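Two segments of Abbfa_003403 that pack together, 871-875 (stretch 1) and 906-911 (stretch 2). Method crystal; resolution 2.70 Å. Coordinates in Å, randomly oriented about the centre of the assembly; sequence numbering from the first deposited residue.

Stretch 1 (871-875) VKIRG
Stretch 2, residues 906-911: NDQKLV

This is a small van der Waals contact in which an irregular loop, 871-875, rests against a strand through Ile-873 and Gln-908, with no hydrogen bond across it among the modelled atoms. The two segments belong to one chain, and together they bury 231 Å².

From Asp-907 onward stretch 2 is extended. Asp-907 has phi/psi of -125/142, Gln-908 -118/143, Lys-909 -143/153, Leu-910 -88/138 and Val-911 -122/133, and the strand continues beyond Val-911. Asn-906 before it has -85/64. Stretch 1 has no regular structure. Its phi/psi values are -83/-4 at Val-871, -81/119 at Lys-872, -103/-128 at Ile-873, -79/53 at Arg-874 and 97/15 at Gly-875. A short backbone hydrogen bond, from N of Gly-875 to O of Ile-873 at 2.6 Å, closes a three-residue turn centred on Arg-874. A CB on Gly-875 would be jammed against the carbonyl O of Arg-874, so its backbone angles call for glycine.

The register is set by Ile-873 and Gln-908, whose CA atoms lie 5.4 Å apart. Each of these residues has 76 Å² covered by the other stretch. The CA-to-CB bond of Gln-908 points toward the loop. Its side chain is m at chi1 (-50°) and p at chi2 (78°), with chi3 at 21°. Its methylene CG lies 3.9 Å from O of Lys-872. OE1 of Gln-908 is 3.4 Å from O of Ile-873, but both atoms are acceptors and no hydrogen bond forms. The same OE1 is 4.0 Å from N of Arg-874, also without a hydrogen bond.

Ile-873 starts sideways, but the end of its side chain comes nearer the strand. Its chi1 is m (-47°) and its chi2 is m (-84°). CG2 of Ile-873 lies 4.1 Å from CB of Gln-908. CD1 of Ile-873 meets CD2 of Leu-910 at 4.2 Å. The branched side chain thus spans two strand residues that are two positions apart. Leu-910 is buried and uses chi1 m (-69°) and chi2 t (171°). Its apolar methyl suits this contact. Lys-909, between them, points away.

Arg-874 and Asp-907 make a looser contact. CG of Arg-874 is 4.4 Å from OD1 of Asp-907. The arginine chi angles are -51° (m), 179° (t), -79° (m) and 112°, and its guanidinium does not reach the carboxylate. Asp-907 has chi1 t (-178°) and chi2 62°. Despite the opposite charges, there is no salt bridge.

Lys-872 is modelled only to CB.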

ATOM      1  N   VAL A 871      10.841  12.354   0.631  1.00123.91           N
ATOM      2  CA  VAL A 871       9.947  11.225   0.760  1.00115.27           C
ATOM      3  C   VAL A 871       8.517  11.727   0.556  1.00109.14           C
ATOM      4  O   VAL A 871       7.580  10.934   0.536  1.00112.47           O
ATOM      5  CB  VAL A 871      10.100  10.532   2.130  1.00115.60           C
ATOM      6  CG1 VAL A 871      11.389   9.721   2.168  1.00111.84           C
ATOM      7  CG2 VAL A 871      10.075  11.564   3.260  1.00117.88           C
ATOM      8  N   LYS A 872       8.365  13.044   0.388  1.00 98.09           N
ATOM      9  CA  LYS A 872       7.056  13.670   0.176  1.00 80.81           C
ATOM     10  C   LYS A 872       6.581  13.567  -1.278  1.00 81.95           C
ATOM     11  O   LYS A 872       7.243  14.072  -2.188  1.00 91.94           O
ATOM     12  CB  LYS A 872       7.090  15.141   0.599  1.00 65.83           C
ATOM     13  N   ILE A 873       5.437  12.907  -1.480  1.00 69.51           N
ATOM     14  CA  ILE A 873       4.787  12.793  -2.786  1.00 58.86           C
ATOM     15  C   ILE A 873       3.594  13.753  -2.863  1.00 64.14           C
ATOM     16  O   ILE A 873       3.719  14.943  -2.565  1.00 82.65           O
ATOM     17  CB  ILE A 873       4.321  11.342  -3.059  1.00 57.78           C
ATOM     18  CG1 ILE A 873       5.432  10.377  -2.719  1.00 58.10           C
ATOM     19  CG2 ILE A 873       4.014  11.088  -4.548  1.00 49.01           C
ATOM     20  CD1 ILE A 873       6.394  10.220  -3.850  1.00 52.10           C
ATOM     21  N   ARG A 874       2.433  13.239  -3.237  1.00 53.46           N
ATOM     22  CA  ARG A 874       1.297  14.086  -3.558  1.00 68.63           C
ATOM     23  C   ARG A 874       0.631  14.570  -2.264  1.00 56.45           C
ATOM     24  O   ARG A 874      -0.582  14.379  -2.066  1.00 61.26           O
ATOM     25  CB  ARG A 874       0.289  13.326  -4.456  1.00 72.50           C
ATOM     26  CG  ARG A 874       0.876  12.630  -5.736  1.00 33.12           C
ATOM     27  CD  ARG A 874      -0.214  11.870  -6.581  1.00 84.86           C
ATOM     28  NE  ARG A 874      -0.628  10.542  -6.067  1.00 82.77           N
ATOM     29  CZ  ARG A 874      -1.834  10.234  -5.552  1.00 68.70           C
ATOM     30  NH1 ARG A 874      -2.798  11.154  -5.458  1.00 56.25           N
ATOM     31  NH2 ARG A 874      -2.079   8.992  -5.123  1.00 58.87           N
ATOM     32  N   GLY A 875       1.435  15.167  -1.378  1.00 44.75           N
ATOM     33  CA  GLY A 875       0.942  15.722  -0.125  1.00 46.66           C
ATOM     34  C   GLY A 875       1.067  14.849   1.118  1.00 48.28           C
ATOM     35  O   GLY A 875       0.429  15.120   2.151  1.00 63.43           O
ATOM     36  N   ASN A 906       5.100  20.310 -11.032  1.00111.67           N
ATOM     37  CA  ASN A 906       5.547  20.007  -9.684  1.00109.99           C
ATOM     38  C   ASN A 906       4.910  18.699  -9.244  1.00103.36           C
ATOM     39  O   ASN A 906       4.108  18.676  -8.306  1.00104.27           O
ATOM     40  CB  ASN A 906       5.187  21.137  -8.717  1.00111.84           C
ATOM     41  N   ASP A 907       5.247  17.614  -9.940  1.00 93.36           N
ATOM     42  CA  ASP A 907       4.656  16.318  -9.627  1.00 87.45           C
ATOM     43  C   ASP A 907       5.719  15.245  -9.338  1.00 75.00           C
ATOM     44  O   ASP A 907       6.779  15.214  -9.970  1.00 72.76           O
ATOM     45  CB  ASP A 907       3.718  15.879 -10.759  1.00 88.78           C
ATOM     46  CG  ASP A 907       3.033  14.544 -10.472  1.00 92.61           C
ATOM     47  OD1 ASP A 907       2.269  14.438  -9.478  1.00 81.91           O
ATOM     48  OD2 ASP A 907       3.238  13.607 -11.269  1.00100.33           O
ATOM     49  N   GLN A 908       5.420  14.382  -8.363  1.00 59.00           N
ATOM     50  CA  GLN A 908       6.371  13.383  -7.878  1.00 49.63           C
ATOM     51  C   GLN A 908       5.847  11.967  -8.118  1.00 50.74           C
ATOM     52  O   GLN A 908       4.645  11.709  -8.015  1.00 53.23           O
ATOM     53  CB  GLN A 908       6.663  13.583  -6.386  1.00 47.66           C
ATOM     54  CG  GLN A 908       7.038  15.003  -5.998  1.00 57.23           C
ATOM     55  CD  GLN A 908       5.826  15.934  -5.899  1.00 67.72           C
ATOM     56  OE1 GLN A 908       4.682  15.483  -5.732  1.00 66.23           O
ATOM     57  NE2 GLN A 908       6.069  17.239  -6.034  1.00 69.77           N
ATOM     58  N   LYS A 909       6.757  11.057  -8.451  1.00 44.67           N
ATOM     59  CA  LYS A 909       6.403   9.669  -8.708  1.00 31.64           C
ATOM     60  C   LYS A 909       7.482   8.729  -8.182  1.00 32.28           C
ATOM     61  O   LYS A 909       8.656   9.098  -8.081  1.00 36.63           O
ATOM     62  CB  LYS A 909       6.198   9.427 -10.202  1.00 30.21           C
ATOM     63  CG  LYS A 909       4.918   9.977 -10.813  1.00 42.96           C
ATOM     64  CD  LYS A 909       4.952   9.709 -12.331  1.00 59.07           C
ATOM     65  CE  LYS A 909       3.691  10.136 -13.081  1.00 63.41           C
ATOM     66  NZ  LYS A 909       2.493   9.318 -12.730  1.00 66.80           N
ATOM     67  N   LEU A 910       7.063   7.512  -7.852  1.00 38.14           N
ATOM     68  CA  LEU A 910       7.938   6.448  -7.370  1.00 34.08           C
ATOM     69  C   LEU A 910       8.539   5.632  -8.496  1.00 31.55           C
ATOM     70  O   LEU A 910       7.830   5.283  -9.440  1.00 34.22           O
ATOM     71  CB  LEU A 910       7.153   5.518  -6.456  1.00 32.71           C
ATOM     72  CG  LEU A 910       6.762   6.143  -5.135  1.00 31.10           C
ATOM     73  CD1 LEU A 910       5.809   5.210  -4.409  1.00 33.05           C
ATOM     74  CD2 LEU A 910       8.011   6.342  -4.352  1.00 22.96           C
ATOM     75  N   VAL A 911       9.832   5.310  -8.372  1.00 36.27           N
ATOM     76  CA  VAL A 911      10.586   4.459  -9.317  1.00 23.29           C
ATOM     77  C   VAL A 911      11.176   3.260  -8.607  1.00 25.81           C
ATOM     78  O   VAL A 911      11.803   3.404  -7.549  1.00 33.37           O
ATOM     79  CB  VAL A 911      11.767   5.206  -9.957  1.00 31.51           C
ATOM     80  CG1 VAL A 911      12.326   4.433 -11.148  1.00 21.58           C
ATOM     81  CG2 VAL A 911      11.346   6.578 -10.363  1.00 50.26           C
TER